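Local coordinates for protein glycoside hydrolase, GH17 family (Formosa sp. Hel1_33_131, PDB 6FCG) that probably hydrolyses internal beta-1,3-glucosidic bonds of laminarin, the storage glucan of microalgae, as an endo-acting laminarinase, at residues Lys76-Met81 and Phe350-Glu355; Ser97-Ala102 and Met115-Gly120; Tyr381-Leu386 and Gly390-Leu395; Glu326-Ile331 and Glu418-Lys423; Thr279-Gln284 and Asn334-Trp339. All coordinates share one frame; numbering follows the deposited sequence.

Interaction 1: Lys76-Met81 and Phe350-Glu355; sequences KILHAM and FEAFDE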
# COMPACT_ATOMS: atom_id res chain seq x y z
N LYS A 76 40.33 17.07 22.72
CA LYS A 76 41.46 17.43 21.87
C LYS A 76 41.00 17.58 20.42
O LYS A 76 41.37 18.57 19.77
CB LYS A 76 42.61 16.43 21.97
CG LYS A 76 43.30 16.37 23.34
CD LYS A 76 44.72 15.81 23.28
CE LYS A 76 45.19 15.18 24.59
NZ LYS A 76 45.47 13.73 24.51
N ILE A 77 40.19 16.63 19.94
CA ILE A 77 39.60 16.68 18.60
C ILE A 77 38.76 17.96 18.37
O ILE A 77 38.89 18.63 17.32
CB ILE A 77 38.73 15.44 18.33
CG1 ILE A 77 39.59 14.20 18.22
CG2 ILE A 77 37.90 15.60 17.04
CD1 ILE A 77 38.86 12.92 18.49
N LEU A 78 37.89 18.29 19.31
CA LEU A 78 37.05 19.45 19.15
C LEU A 78 37.87 20.71 19.17
O LEU A 78 37.57 21.67 18.43
CB LEU A 78 35.97 19.50 20.24
CG LEU A 78 34.94 18.37 20.23
CD1 LEU A 78 33.92 18.60 21.32
CD2 LEU A 78 34.26 18.25 18.88
N HIS A 79 38.84 20.76 20.07
CA HIS A 79 39.68 21.95 20.22
C HIS A 79 40.49 22.20 18.95
O HIS A 79 40.64 23.36 18.53
CB HIS A 79 40.62 21.79 21.42
CG HIS A 79 41.50 22.97 21.64
ND1 HIS A 79 41.12 24.04 22.42
CD2 HIS A 79 42.71 23.27 21.13
CE1 HIS A 79 42.08 24.95 22.39
NE2 HIS A 79 43.05 24.51 21.61
N ALA A 80 40.98 21.13 18.34
CA ALA A 80 41.71 21.21 17.07
C ALA A 80 40.88 21.84 15.96
O ALA A 80 41.41 22.55 15.12
CB ALA A 80 42.18 19.83 16.65
N MET A 81 39.57 21.59 15.98
CA MET A 81 38.56 22.16 15.07
C MET A 81 38.10 23.58 15.36
O MET A 81 37.21 24.06 14.67
CB MET A 81 37.28 21.36 15.22
CG MET A 81 37.02 20.27 14.23
SD MET A 81 35.40 19.58 14.65
CE MET A 81 34.35 20.90 14.02
N PHE A 350 24.09 20.37 16.66
CA PHE A 350 23.88 18.99 17.06
C PHE A 350 24.33 18.01 15.97
O PHE A 350 23.69 17.94 14.89
CB PHE A 350 22.42 18.74 17.42
CG PHE A 350 22.25 17.57 18.31
CD1 PHE A 350 22.39 17.72 19.67
CD2 PHE A 350 22.06 16.31 17.79
CE1 PHE A 350 22.32 16.63 20.52
CE2 PHE A 350 21.98 15.20 18.64
CZ PHE A 350 22.12 15.37 20.01
N GLU A 351 25.42 17.25 16.16
CA GLU A 351 26.22 17.16 17.40
C GLU A 351 27.68 16.83 17.02
O GLU A 351 27.99 16.61 15.84
CB GLU A 351 25.62 16.19 18.44
CG GLU A 351 25.83 14.71 18.20
CD GLU A 351 25.33 13.76 19.26
OE1 GLU A 351 25.81 13.74 20.42
OE2 GLU A 351 24.47 12.96 18.86
N ALA A 352 28.58 16.78 17.99
CA ALA A 352 29.98 16.48 17.70
C ALA A 352 30.17 15.07 17.14
O ALA A 352 30.68 14.91 16.02
CB ALA A 352 30.86 16.68 18.91
N PHE A 353 29.74 14.07 17.91
CA PHE A 353 29.92 12.64 17.57
C PHE A 353 28.58 11.90 17.55
O PHE A 353 27.72 12.13 18.37
CB PHE A 353 30.83 11.96 18.60
CG PHE A 353 32.23 12.54 18.69
CD1 PHE A 353 33.25 12.06 17.89
CD2 PHE A 353 32.50 13.59 19.56
CE1 PHE A 353 34.50 12.61 17.94
CE2 PHE A 353 33.78 14.14 19.62
CZ PHE A 353 34.78 13.66 18.81
N ASP A 354 28.42 10.98 16.62
CA ASP A 354 27.30 10.03 16.64
C ASP A 354 27.25 9.37 18.00
O ASP A 354 28.27 8.98 18.57
CB ASP A 354 27.47 8.92 15.58
CG ASP A 354 27.25 9.39 14.17
OD1 ASP A 354 26.74 10.50 13.97
OD2 ASP A 354 27.62 8.64 13.25
N GLU A 355 26.03 9.25 18.51
CA GLU A 355 25.77 8.67 19.81
C GLU A 355 24.74 7.56 19.63
O GLU A 355 23.55 7.82 19.54
CB GLU A 355 25.27 9.75 20.76
CG GLU A 355 26.38 10.72 21.19
CD GLU A 355 26.09 11.41 22.51
OE1 GLU A 355 25.45 12.50 22.53
OE2 GLU A 355 26.43 10.82 23.55
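Ile77 and Leu78, neighbours near the C-terminal end of helix 68-80, reach Ala352 and Phe353 through side-chain carbon atoms alone. Phe353 has its CG beside the backbone N and anti to the carbonyl carbon (chi1 -60°), which carries the far end of the ring to the helix. There CZ meets two branches of Ile77: CG2 at 4.1 Å and, nearly as near, CD1 at 4.2 Å from the same CZ. The CG2 branch is anti to its own backbone N, while CG1 lies beside that N and extends (chi2 157°) to deliver CD1. The two side chains cross obliquely. The loop belongs to the (beta/alpha)8-barrel of the GH17 family, and its backbone, bonded to Thr306 and to Ser53 of strand 50-53, probably fills the place of the eighth strand. The CD2 branch of Leu78 serves both loop residues, lying 3.7 Å from Ala352 CB and 4.2 Å from Phe353 CE2. All four residues are buried. Phe353 is further packed by the ring of Phe373 and by a cation-pi contact with Arg397, and Leu78 also touches Ile83 and Leu86 of strand 83-87.

Interaction 2: Ser97-Ala102 and Met115-Gly120; sequences SNILKA and MYMMVG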
# COMPACT_ATOMS: atom_id res chain seq x y z
N SER A 97 30.07 16.03 34.78
CA SER A 97 31.10 16.16 35.79
C SER A 97 32.44 15.64 35.27
O SER A 97 33.49 16.25 35.49
CB SER A 97 30.64 15.42 37.06
OG SER A 97 31.68 15.25 37.98
N ASN A 98 32.42 14.51 34.60
CA ASN A 98 33.65 13.97 34.04
C ASN A 98 34.22 14.82 32.89
O ASN A 98 35.44 14.85 32.73
CB ASN A 98 33.48 12.52 33.62
CG ASN A 98 33.25 11.61 34.81
OD1 ASN A 98 33.77 11.85 35.90
ND2 ASN A 98 32.52 10.56 34.61
N ILE A 99 33.36 15.51 32.14
CA ILE A 99 33.84 16.37 31.08
C ILE A 99 34.59 17.54 31.70
O ILE A 99 35.67 17.92 31.25
CB ILE A 99 32.72 16.86 30.17
CG1 ILE A 99 32.10 15.64 29.45
CG2 ILE A 99 33.23 17.84 29.12
CD1 ILE A 99 30.79 15.91 28.76
N LEU A 100 34.04 18.09 32.77
CA LEU A 100 34.70 19.17 33.49
C LEU A 100 36.04 18.71 34.04
O LEU A 100 37.03 19.44 33.90
CB LEU A 100 33.78 19.73 34.58
CG LEU A 100 32.55 20.48 34.06
CD1 LEU A 100 31.50 20.65 35.14
CD2 LEU A 100 32.93 21.85 33.48
N LYS A 101 36.11 17.50 34.60
CA LYS A 101 37.39 16.95 35.09
C LYS A 101 38.43 16.83 33.98
O LYS A 101 39.61 17.18 34.18
CB LYS A 101 37.20 15.60 35.79
CG LYS A 101 36.65 15.77 37.20
CD LYS A 101 36.22 14.48 37.88
CE LYS A 101 35.33 14.87 39.06
NZ LYS A 101 34.89 13.71 39.86
N ALA A 102 37.96 16.36 32.84
CA ALA A 102 38.77 16.17 31.67
C ALA A 102 39.31 17.48 31.16
O ALA A 102 40.49 17.56 30.82
CB ALA A 102 37.97 15.49 30.57
N MET A 115 38.46 25.57 26.79
CA MET A 115 37.16 24.98 26.47
C MET A 115 36.19 25.44 27.53
O MET A 115 36.49 25.31 28.72
CB MET A 115 37.21 23.44 26.43
CG MET A 115 35.95 22.80 25.85
SD MET A 115 35.70 23.11 24.09
CE MET A 115 36.99 22.11 23.39
N TYR A 116 35.04 25.94 27.11
CA TYR A 116 33.99 26.38 28.02
C TYR A 116 32.76 25.51 27.92
O TYR A 116 32.61 24.74 26.97
CB TYR A 116 33.62 27.80 27.71
CG TYR A 116 34.82 28.70 27.80
CD1 TYR A 116 35.36 29.05 29.03
CD2 TYR A 116 35.45 29.15 26.66
CE1 TYR A 116 36.47 29.85 29.12
CE2 TYR A 116 36.56 29.97 26.73
CZ TYR A 116 37.06 30.33 27.96
OH TYR A 116 38.18 31.12 28.01
N MET A 117 31.91 25.60 28.93
CA MET A 117 30.73 24.73 29.02
C MET A 117 29.43 25.45 29.36
O MET A 117 29.39 26.29 30.25
CB MET A 117 30.96 23.63 30.04
CG MET A 117 29.86 22.57 30.03
SD MET A 117 30.20 21.01 30.93
CE MET A 117 31.86 20.64 30.38
N MET A 118 28.38 25.10 28.61
CA MET A 118 26.97 25.40 28.91
C MET A 118 26.42 24.15 29.58
O MET A 118 26.29 23.13 28.92
CB MET A 118 26.23 25.69 27.62
CG MET A 118 24.73 25.95 27.75
SD MET A 118 23.94 26.13 26.12
CE MET A 118 22.23 26.14 26.64
N VAL A 119 26.16 24.21 30.89
CA VAL A 119 25.73 23.03 31.66
C VAL A 119 24.23 22.96 31.71
O VAL A 119 23.57 23.88 32.15
CB VAL A 119 26.27 23.02 33.08
CG1 VAL A 119 25.65 21.90 33.89
CG2 VAL A 119 27.76 22.84 33.06
N GLY A 120 23.70 21.82 31.29
CA GLY A 120 22.28 21.54 31.31
C GLY A 120 21.86 20.85 32.58
O GLY A 120 22.43 19.83 32.98
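Met117 sends its terminal methyl from strand 116-121 into the angle between Ile99 and Leu100 of helix 95-109. CE lies 3.4 Å from Ile99 CG2 and 3.5 Å from Leu100 CD2, so a single methyl group touches both helix residues. The thioether chain leaves the strand with CG anti to the backbone N and bends only at its last torsion (chi3 -45°), and this bend sets CE between the two branched side chains. Met117 crosses Ile99 at about a right angle. It meets Leu100 at a slant, and SD joins in, 3.8 Å from Leu100 CD2. Cutting Leu100 back to an alanine is likely to leave the sulfur and one flank of the Met117 methyl without their apolar neighbour and let the thioether end turn. Packing thins quickly beyond this spot: Val119 CG2 stays 4.8 Å from Leu100 CD1, while Lys101 lies on the exposed side of the helix with Ser97 and Asn98 only partly covered. The contact joins the helix to the second strand of a beta-alpha-beta unit of the barrel, formed by strand 83-87, helix 95-109 and strand 116-121. Leu71 of helix 68-80 packs on Ile99, Val161 of strand 161-168 on Leu100, and Leu86 of strand 83-87 on Met117.

Interaction 3: Tyr381-Leu386 and Gly390-Leu395; sequences YVLWDL and GVFEGL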
# COMPACT_ATOMS: atom_id res chain seq x y z
N TYR A 381 31.71 13.78 5.54
CA TYR A 381 31.96 14.71 4.44
C TYR A 381 32.20 16.15 4.85
O TYR A 381 33.14 16.81 4.38
CB TYR A 381 30.83 14.66 3.40
CG TYR A 381 31.08 15.60 2.24
CD1 TYR A 381 32.08 15.32 1.31
CD2 TYR A 381 30.37 16.79 2.11
CE1 TYR A 381 32.35 16.19 0.26
CE2 TYR A 381 30.61 17.67 1.07
CZ TYR A 381 31.60 17.37 0.15
OH TYR A 381 31.83 18.22 -0.90
N VAL A 382 31.33 16.64 5.74
CA VAL A 382 31.44 18.00 6.29
C VAL A 382 32.85 18.42 6.74
O VAL A 382 33.20 19.59 6.58
CB VAL A 382 30.40 18.22 7.41
CG1 VAL A 382 30.64 17.32 8.62
CG2 VAL A 382 30.31 19.68 7.84
N LEU A 383 33.62 17.48 7.29
CA LEU A 383 34.99 17.75 7.80
C LEU A 383 36.16 17.17 6.99
O LEU A 383 37.30 17.24 7.44
CB LEU A 383 35.13 17.22 9.25
CG LEU A 383 34.20 17.76 10.33
CD1 LEU A 383 34.60 17.22 11.70
CD2 LEU A 383 34.19 19.28 10.33
N TRP A 384 35.90 16.57 5.84
CA TRP A 384 36.98 15.99 5.00
C TRP A 384 38.06 17.00 4.72
O TRP A 384 39.23 16.69 4.74
CB TRP A 384 36.45 15.53 3.65
CG TRP A 384 35.65 14.27 3.65
CD1 TRP A 384 35.23 13.53 4.73
CD2 TRP A 384 35.15 13.62 2.50
NE1 TRP A 384 34.51 12.46 4.30
CE2 TRP A 384 34.44 12.50 2.93
CE3 TRP A 384 35.23 13.89 1.13
CZ2 TRP A 384 33.81 11.63 2.03
CZ3 TRP A 384 34.63 13.03 0.24
CH2 TRP A 384 33.92 11.91 0.70
N ASP A 385 37.65 18.23 4.46
CA ASP A 385 38.59 19.28 4.12
C ASP A 385 39.59 19.49 5.27
O ASP A 385 40.79 19.59 5.03
CB ASP A 385 37.81 20.56 3.81
CG ASP A 385 38.58 21.52 2.95
OD1 ASP A 385 39.83 21.58 3.05
OD2 ASP A 385 37.91 22.26 2.19
N LEU A 386 39.10 19.52 6.50
CA LEU A 386 39.97 19.63 7.67
C LEU A 386 40.90 18.46 7.88
O LEU A 386 42.01 18.65 8.35
CB LEU A 386 39.16 19.81 8.95
CG LEU A 386 38.31 21.08 9.06
CD1 LEU A 386 37.70 21.22 10.46
CD2 LEU A 386 39.08 22.35 8.72
N GLY A 390 45.36 18.45 7.74
CA GLY A 390 46.16 17.91 8.84
C GLY A 390 45.73 18.33 10.25
O GLY A 390 46.43 18.03 11.21
N VAL A 391 44.57 18.97 10.37
CA VAL A 391 44.07 19.48 11.64
C VAL A 391 44.00 18.41 12.75
O VAL A 391 44.23 18.73 13.92
CB VAL A 391 42.69 20.18 11.44
CG1 VAL A 391 42.00 20.55 12.76
CG2 VAL A 391 42.87 21.45 10.62
N PHE A 392 43.70 17.16 12.40
CA PHE A 392 43.56 16.09 13.39
C PHE A 392 44.75 15.16 13.43
O PHE A 392 44.69 14.10 14.02
CB PHE A 392 42.31 15.25 13.12
CG PHE A 392 41.06 16.05 13.01
CD1 PHE A 392 40.51 16.66 14.12
CD2 PHE A 392 40.45 16.23 11.79
CE1 PHE A 392 39.36 17.43 14.01
CE2 PHE A 392 39.30 17.01 11.67
CZ PHE A 392 38.76 17.61 12.78
N GLU A 393 45.85 15.56 12.83
CA GLU A 393 47.01 14.67 12.78
C GLU A 393 47.61 14.39 14.20
O GLU A 393 47.74 15.29 15.04
CB GLU A 393 47.94 15.25 11.74
CG GLU A 393 49.18 14.41 11.50
CD GLU A 393 49.33 13.92 10.09
OE1 GLU A 393 49.22 14.71 9.13
OE2 GLU A 393 49.62 12.72 9.95
N GLY A 394 47.87 13.11 14.48
CA GLY A 394 48.35 12.68 15.79
C GLY A 394 47.26 12.40 16.81
O GLY A 394 47.56 11.89 17.90
N LEU A 395 46.01 12.74 16.47
CA LEU A 395 44.87 12.56 17.37
C LEU A 395 44.18 11.27 17.07
O LEU A 395 44.18 10.78 15.95
CB LEU A 395 43.91 13.73 17.23
CG LEU A 395 44.42 15.10 17.77
CD1 LEU A 395 43.27 16.09 17.59
CD2 LEU A 395 44.97 15.13 19.20
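Phe392 brings the end of its ring to Leu383 and Leu386 through a first torsion that sets CG beside the backbone N (chi1 -53°). Leu383 extends to meet it, CG beside its own N and chi2 near -174°, so that CD1 comes to 4.3 Å from Phe392 CZ. Leu386 uses its root instead, with CB 3.9 Å from Phe392 CE2. Its outer end serves Val391, CD2 lying 4.3 Å from Val391 CG2. This apolar pairing accompanies a Schellman motif at the end of helix 384-388, in which Val391 N donates to Leu386 O at 3.3 Å. Gly390 makes the turn with a positive phi of 85°, where a side chain would be jammed against the preceding carbonyl. A type I turn, Gly390 to Glu393, and a type II turn, Phe392 to Leu395, then follow in overlap. Within the first, Val391 CG1 sits over the centre of one face of the Phe392 ring, 4.2 Å above its plane. The turns after the short helix pack on helix 68-80: Val391 touches Ala80, Phe392 touches Ile77, and Leu395 reaches Lys76 and Ala80, while Phe373 meets the Phe392 ring edge-to-face.

Interaction 4: Glu326-Ile331 and Glu418-Lys423; sequences EYKEAI and ELPPVK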
# COMPACT_ATOMS: atom_id res chain seq x y z
N GLU A 326 25.46 12.50 4.24
CA GLU A 326 26.56 13.35 4.69
C GLU A 326 26.74 14.64 3.90
O GLU A 326 27.29 15.63 4.44
CB GLU A 326 27.86 12.59 4.68
CG GLU A 326 27.90 11.47 5.72
CD GLU A 326 29.22 10.73 5.80
OE1 GLU A 326 30.26 11.26 5.33
OE2 GLU A 326 29.23 9.62 6.36
N TYR A 327 26.28 14.64 2.65
CA TYR A 327 26.40 15.81 1.79
C TYR A 327 25.43 16.90 2.22
O TYR A 327 25.79 18.07 2.38
CB TYR A 327 26.17 15.42 0.32
CG TYR A 327 26.36 16.52 -0.71
CD1 TYR A 327 27.56 17.23 -0.79
CD2 TYR A 327 25.38 16.81 -1.64
CE1 TYR A 327 27.75 18.22 -1.74
CE2 TYR A 327 25.56 17.79 -2.61
CZ TYR A 327 26.75 18.49 -2.65
OH TYR A 327 26.93 19.45 -3.60
N LYS A 328 24.17 16.53 2.40
CA LYS A 328 23.18 17.51 2.83
C LYS A 328 23.48 17.99 4.24
O LYS A 328 23.19 19.14 4.54
CB LYS A 328 21.76 16.97 2.73
CG LYS A 328 21.33 16.75 1.30
CD LYS A 328 19.83 16.62 1.22
CE LYS A 328 19.36 15.28 0.67
NZ LYS A 328 19.42 14.96 -0.73
N GLU A 329 24.02 17.12 5.09
CA GLU A 329 24.45 17.52 6.43
C GLU A 329 25.51 18.61 6.36
O GLU A 329 25.43 19.61 7.10
CB GLU A 329 25.01 16.33 7.23
CG GLU A 329 25.51 16.74 8.61
CD GLU A 329 26.25 15.64 9.31
OE1 GLU A 329 25.92 15.51 10.48
OE2 GLU A 329 27.15 14.93 8.75
N ALA A 330 26.50 18.41 5.51
CA ALA A 330 27.54 19.40 5.33
C ALA A 330 26.99 20.74 4.83
O ALA A 330 27.35 21.80 5.34
CB ALA A 330 28.60 18.89 4.37
N ILE A 331 26.10 20.69 3.84
CA ILE A 331 25.48 21.91 3.35
C ILE A 331 24.73 22.65 4.48
O ILE A 331 24.87 23.86 4.64
CB ILE A 331 24.55 21.64 2.17
CG1 ILE A 331 25.37 21.22 0.95
CG2 ILE A 331 23.73 22.89 1.82
CD1 ILE A 331 24.55 20.58 -0.15
N GLU A 418 20.41 10.87 -2.51
CA GLU A 418 19.21 11.02 -3.32
C GLU A 418 18.80 12.48 -3.36
O GLU A 418 19.17 13.25 -2.50
CB GLU A 418 18.10 10.15 -2.75
CG GLU A 418 18.49 8.67 -2.71
CD GLU A 418 17.34 7.73 -2.43
OE1 GLU A 418 17.55 6.86 -1.57
OE2 GLU A 418 16.25 7.86 -3.03
N LEU A 419 18.04 12.84 -4.40
CA LEU A 419 17.49 14.20 -4.50
C LEU A 419 16.22 14.35 -3.68
O LEU A 419 15.53 13.38 -3.40
CB LEU A 419 17.18 14.60 -5.95
CG LEU A 419 18.46 14.94 -6.72
CD1 LEU A 419 18.86 13.79 -7.62
CD2 LEU A 419 18.27 16.19 -7.54
N PRO A 420 15.90 15.60 -3.30
CA PRO A 420 14.63 15.82 -2.62
C PRO A 420 13.46 15.44 -3.54
O PRO A 420 13.61 15.45 -4.75
CB PRO A 420 14.63 17.31 -2.32
CG PRO A 420 16.07 17.73 -2.38
CD PRO A 420 16.72 16.83 -3.37
N PRO A 421 12.31 15.10 -2.96
CA PRO A 421 11.19 14.74 -3.80
C PRO A 421 10.70 15.93 -4.63
O PRO A 421 10.72 17.07 -4.17
CB PRO A 421 10.13 14.28 -2.78
CG PRO A 421 10.43 15.06 -1.55
CD PRO A 421 11.92 15.22 -1.53
N VAL A 422 10.25 15.63 -5.85
CA VAL A 422 9.64 16.61 -6.74
C VAL A 422 8.23 16.99 -6.22
O VAL A 422 7.47 16.12 -5.83
CB VAL A 422 9.57 16.04 -8.17
CG1 VAL A 422 8.65 16.89 -9.07
CG2 VAL A 422 10.97 15.95 -8.76
N LYS A 423 7.93 18.29 -6.16
CA LYS A 423 6.58 18.76 -5.75
C LYS A 423 6.02 19.76 -6.77
O LYS A 423 6.73 20.43 -7.50
CB LYS A 423 6.55 19.36 -4.34
CG LYS A 423 7.05 18.38 -3.31
CD LYS A 423 6.53 18.61 -1.90
CE LYS A 423 7.29 17.68 -0.96
NZ LYS A 423 6.98 17.89 0.47
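Lys328 stretches from the first turn of helix 326-342, an outer helix of the GH17 (beta/alpha)8-barrel, to the backbone at Glu418, where the C-terminal segment of the chain passes. The side chain starts toward that segment with CG beside the backbone N, then bends at its two outer torsions, chi3 and chi4, to bring the ammonium group to the carbonyl. The hydrogen bond from Lys328 NZ to Glu418 O is modelled very short at 2.5 Å, so its exact length is doubtful at this resolution. Glu418 faces the other way: its CB points away from the helix, and it is the main-chain oxygen that the lysine meets. Beside that oxygen the chain turns into two prolines, and the ring carbon Pro420 CD lies 4.2 Å from Lys328 NZ. Leu419 CA is about as near, at 4.3 Å from the same nitrogen, while its side chain starts away and packs on Leu415 of a second subunit. The Glu418 carboxylate has a long, weak ion pair with Lys322 and lies close to Glu418 of that second subunit, an approach of like charges that Lys322 might partly offset. Lys328 is buried, and its charge is probably met in part by the backbone carbonyl. The nitrogen lies almost in line beyond the C=O bond, with a C-O-NZ angle at Glu418 of about 168°.

Interaction 5: Thr279-Gln284 and Asn334-Trp339; sequences TYAVSQ and NHIREW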
# COMPACT_ATOMS: atom_id res chain seq x y z
N THR A 279 16.76 28.84 5.44
CA THR A 279 15.84 29.95 5.59
C THR A 279 14.69 29.67 6.54
O THR A 279 14.22 30.57 7.26
CB THR A 279 15.33 30.26 4.16
OG1 THR A 279 16.24 31.17 3.53
CG2 THR A 279 13.93 30.79 4.16
N TYR A 280 14.22 28.43 6.50
CA TYR A 280 13.16 28.00 7.39
C TYR A 280 13.58 28.14 8.86
O TYR A 280 12.81 28.60 9.68
CB TYR A 280 12.86 26.54 7.06
CG TYR A 280 11.68 25.95 7.75
CD1 TYR A 280 10.39 26.15 7.25
CD2 TYR A 280 11.85 25.17 8.87
CE1 TYR A 280 9.30 25.59 7.88
CE2 TYR A 280 10.77 24.59 9.51
CZ TYR A 280 9.49 24.79 9.02
OH TYR A 280 8.42 24.22 9.68
N ALA A 281 14.80 27.71 9.17
CA ALA A 281 15.37 27.85 10.52
C ALA A 281 15.51 29.30 10.93
O ALA A 281 15.20 29.67 12.06
CB ALA A 281 16.73 27.14 10.64
N VAL A 282 15.96 30.12 9.99
CA VAL A 282 16.11 31.52 10.25
C VAL A 282 14.74 32.13 10.62
O VAL A 282 14.64 32.92 11.56
CB VAL A 282 16.74 32.29 9.05
CG1 VAL A 282 16.87 33.77 9.37
CG2 VAL A 282 18.11 31.74 8.69
N SER A 283 13.70 31.75 9.88
CA SER A 283 12.33 32.24 10.14
C SER A 283 11.83 31.90 11.52
O SER A 283 11.16 32.73 12.16
CB SER A 283 11.32 31.68 9.13
OG SER A 283 11.31 32.46 7.97
N GLN A 284 12.10 30.66 11.95
CA GLN A 284 11.70 30.21 13.28
C GLN A 284 12.43 30.97 14.38
O GLN A 284 11.81 31.38 15.37
CB GLN A 284 11.86 28.70 13.44
CG GLN A 284 10.92 27.94 12.52
CD GLN A 284 10.78 26.48 12.84
OE1 GLN A 284 11.69 25.81 13.38
NE2 GLN A 284 9.61 25.95 12.53
N ASN A 334 27.23 24.20 7.20
CA ASN A 334 27.88 25.41 6.68
C ASN A 334 26.94 26.59 6.54
O ASN A 334 27.33 27.72 6.86
CB ASN A 334 28.58 25.14 5.35
CG ASN A 334 29.74 24.18 5.50
OD1 ASN A 334 30.45 24.17 6.51
ND2 ASN A 334 29.95 23.38 4.50
N HIS A 335 25.71 26.35 6.10
CA HIS A 335 24.70 27.42 6.04
C HIS A 335 24.41 27.97 7.43
O HIS A 335 24.25 29.18 7.60
CB HIS A 335 23.38 26.97 5.41
CG HIS A 335 23.35 26.98 3.91
ND1 HIS A 335 24.11 27.82 3.12
CD2 HIS A 335 22.57 26.27 3.05
CE1 HIS A 335 23.84 27.60 1.85
NE2 HIS A 335 22.91 26.67 1.78
N ILE A 336 24.31 27.08 8.43
CA ILE A 336 23.96 27.47 9.81
C ILE A 336 25.13 28.27 10.40
O ILE A 336 24.91 29.25 11.09
CB ILE A 336 23.56 26.25 10.68
CG1 ILE A 336 22.23 25.66 10.22
CG2 ILE A 336 23.47 26.60 12.16
CD1 ILE A 336 21.01 26.57 10.35
N ARG A 337 26.37 27.84 10.11
CA ARG A 337 27.55 28.55 10.54
C ARG A 337 27.60 29.96 9.94
O ARG A 337 27.80 30.94 10.67
CB ARG A 337 28.83 27.76 10.23
CG ARG A 337 29.06 26.55 11.13
CD ARG A 337 29.24 26.89 12.61
NE ARG A 337 29.66 25.69 13.33
CZ ARG A 337 29.51 25.46 14.64
NH1 ARG A 337 29.99 24.32 15.13
NH2 ARG A 337 28.95 26.32 15.48
N GLU A 338 27.41 30.06 8.62
CA GLU A 338 27.39 31.40 7.95
C GLU A 338 26.30 32.32 8.51
O GLU A 338 26.58 33.45 8.89
CB GLU A 338 27.21 31.28 6.44
CG GLU A 338 28.52 31.03 5.69
CD GLU A 338 28.29 30.44 4.30
OE1 GLU A 338 27.44 30.99 3.55
OE2 GLU A 338 28.95 29.42 3.97
N TRP A 339 25.09 31.81 8.63
CA TRP A 339 24.00 32.59 9.21
C TRP A 339 24.30 33.07 10.63
O TRP A 339 24.13 34.24 10.93
CB TRP A 339 22.66 31.81 9.19
CG TRP A 339 21.61 32.36 10.11
CD1 TRP A 339 21.22 33.66 10.21
CD2 TRP A 339 20.84 31.63 11.05
NE1 TRP A 339 20.26 33.78 11.18
CE2 TRP A 339 20.01 32.55 11.71
CE3 TRP A 339 20.76 30.29 11.40
CZ2 TRP A 339 19.10 32.17 12.69
CZ3 TRP A 339 19.86 29.89 12.38
CH2 TRP A 339 19.04 30.83 13.01
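Two of the helices packed round the GH17 barrel, 266-294 and 326-342, meet here, with segment axes 10.9 Å apart at closest approach and crossing at -42°. Trp339 is the main link. Its CG is anti to the backbone N (chi1 163°), and the indole is laid against helix 266-294 so that Val282 covers one face. Val282 CG2 stands over the five-membered ring, 3.6 Å from the ring centroid of Trp339 and only 10° off the normal, a CH-pi contact. The second methyl, CG1, leans to the nitrogen side, 3.8 Å from Trp339 NE1, and the benzo part slides along the helix backbone, with CZ2 3.9 Å from Val282 CA. One turn before Trp339, Ile336 CD1 meets Ala281 CB at 4.3 Å, a lighter touch. Replacing Trp339 with an alanine would probably strip Val282 of the flat surface its methyls rest on and open a gap between the two helices. Val282 is also covered by Pro133 of a third subunit, and Trp339 touches Lys278 and Ser285 on the facing helix. With no hydrogen bond between the segments, attraction here probably depends on dispersion and on the CH-pi contact of one Val282 methyl, and so on the match of shapes more than on charge.

Overall arrangement
Interactions 1, 2 and 5 are buried and wholly apolar across their segments, whereas 3 and 4 lie farther out, only partly covered, and each adds a hydrogen bond to a main-chain oxygen. Interaction 2 ties a helix to a barrel strand and interaction 1 ties one to a loop that probably completes the wall; they touch through Met115, which packs on Leu78 and His79. Interaction 3 packs on the end of the same helix as interaction 1, Ile77 and the following Met81 meeting Phe392. Helix 326-342 serves interactions 4 and 5, and its Glu326 probably bonds to Tyr381 N in interaction 3. Interactions 4 and 5 also border other subunits; interaction 2 lies across the chain's centre from both.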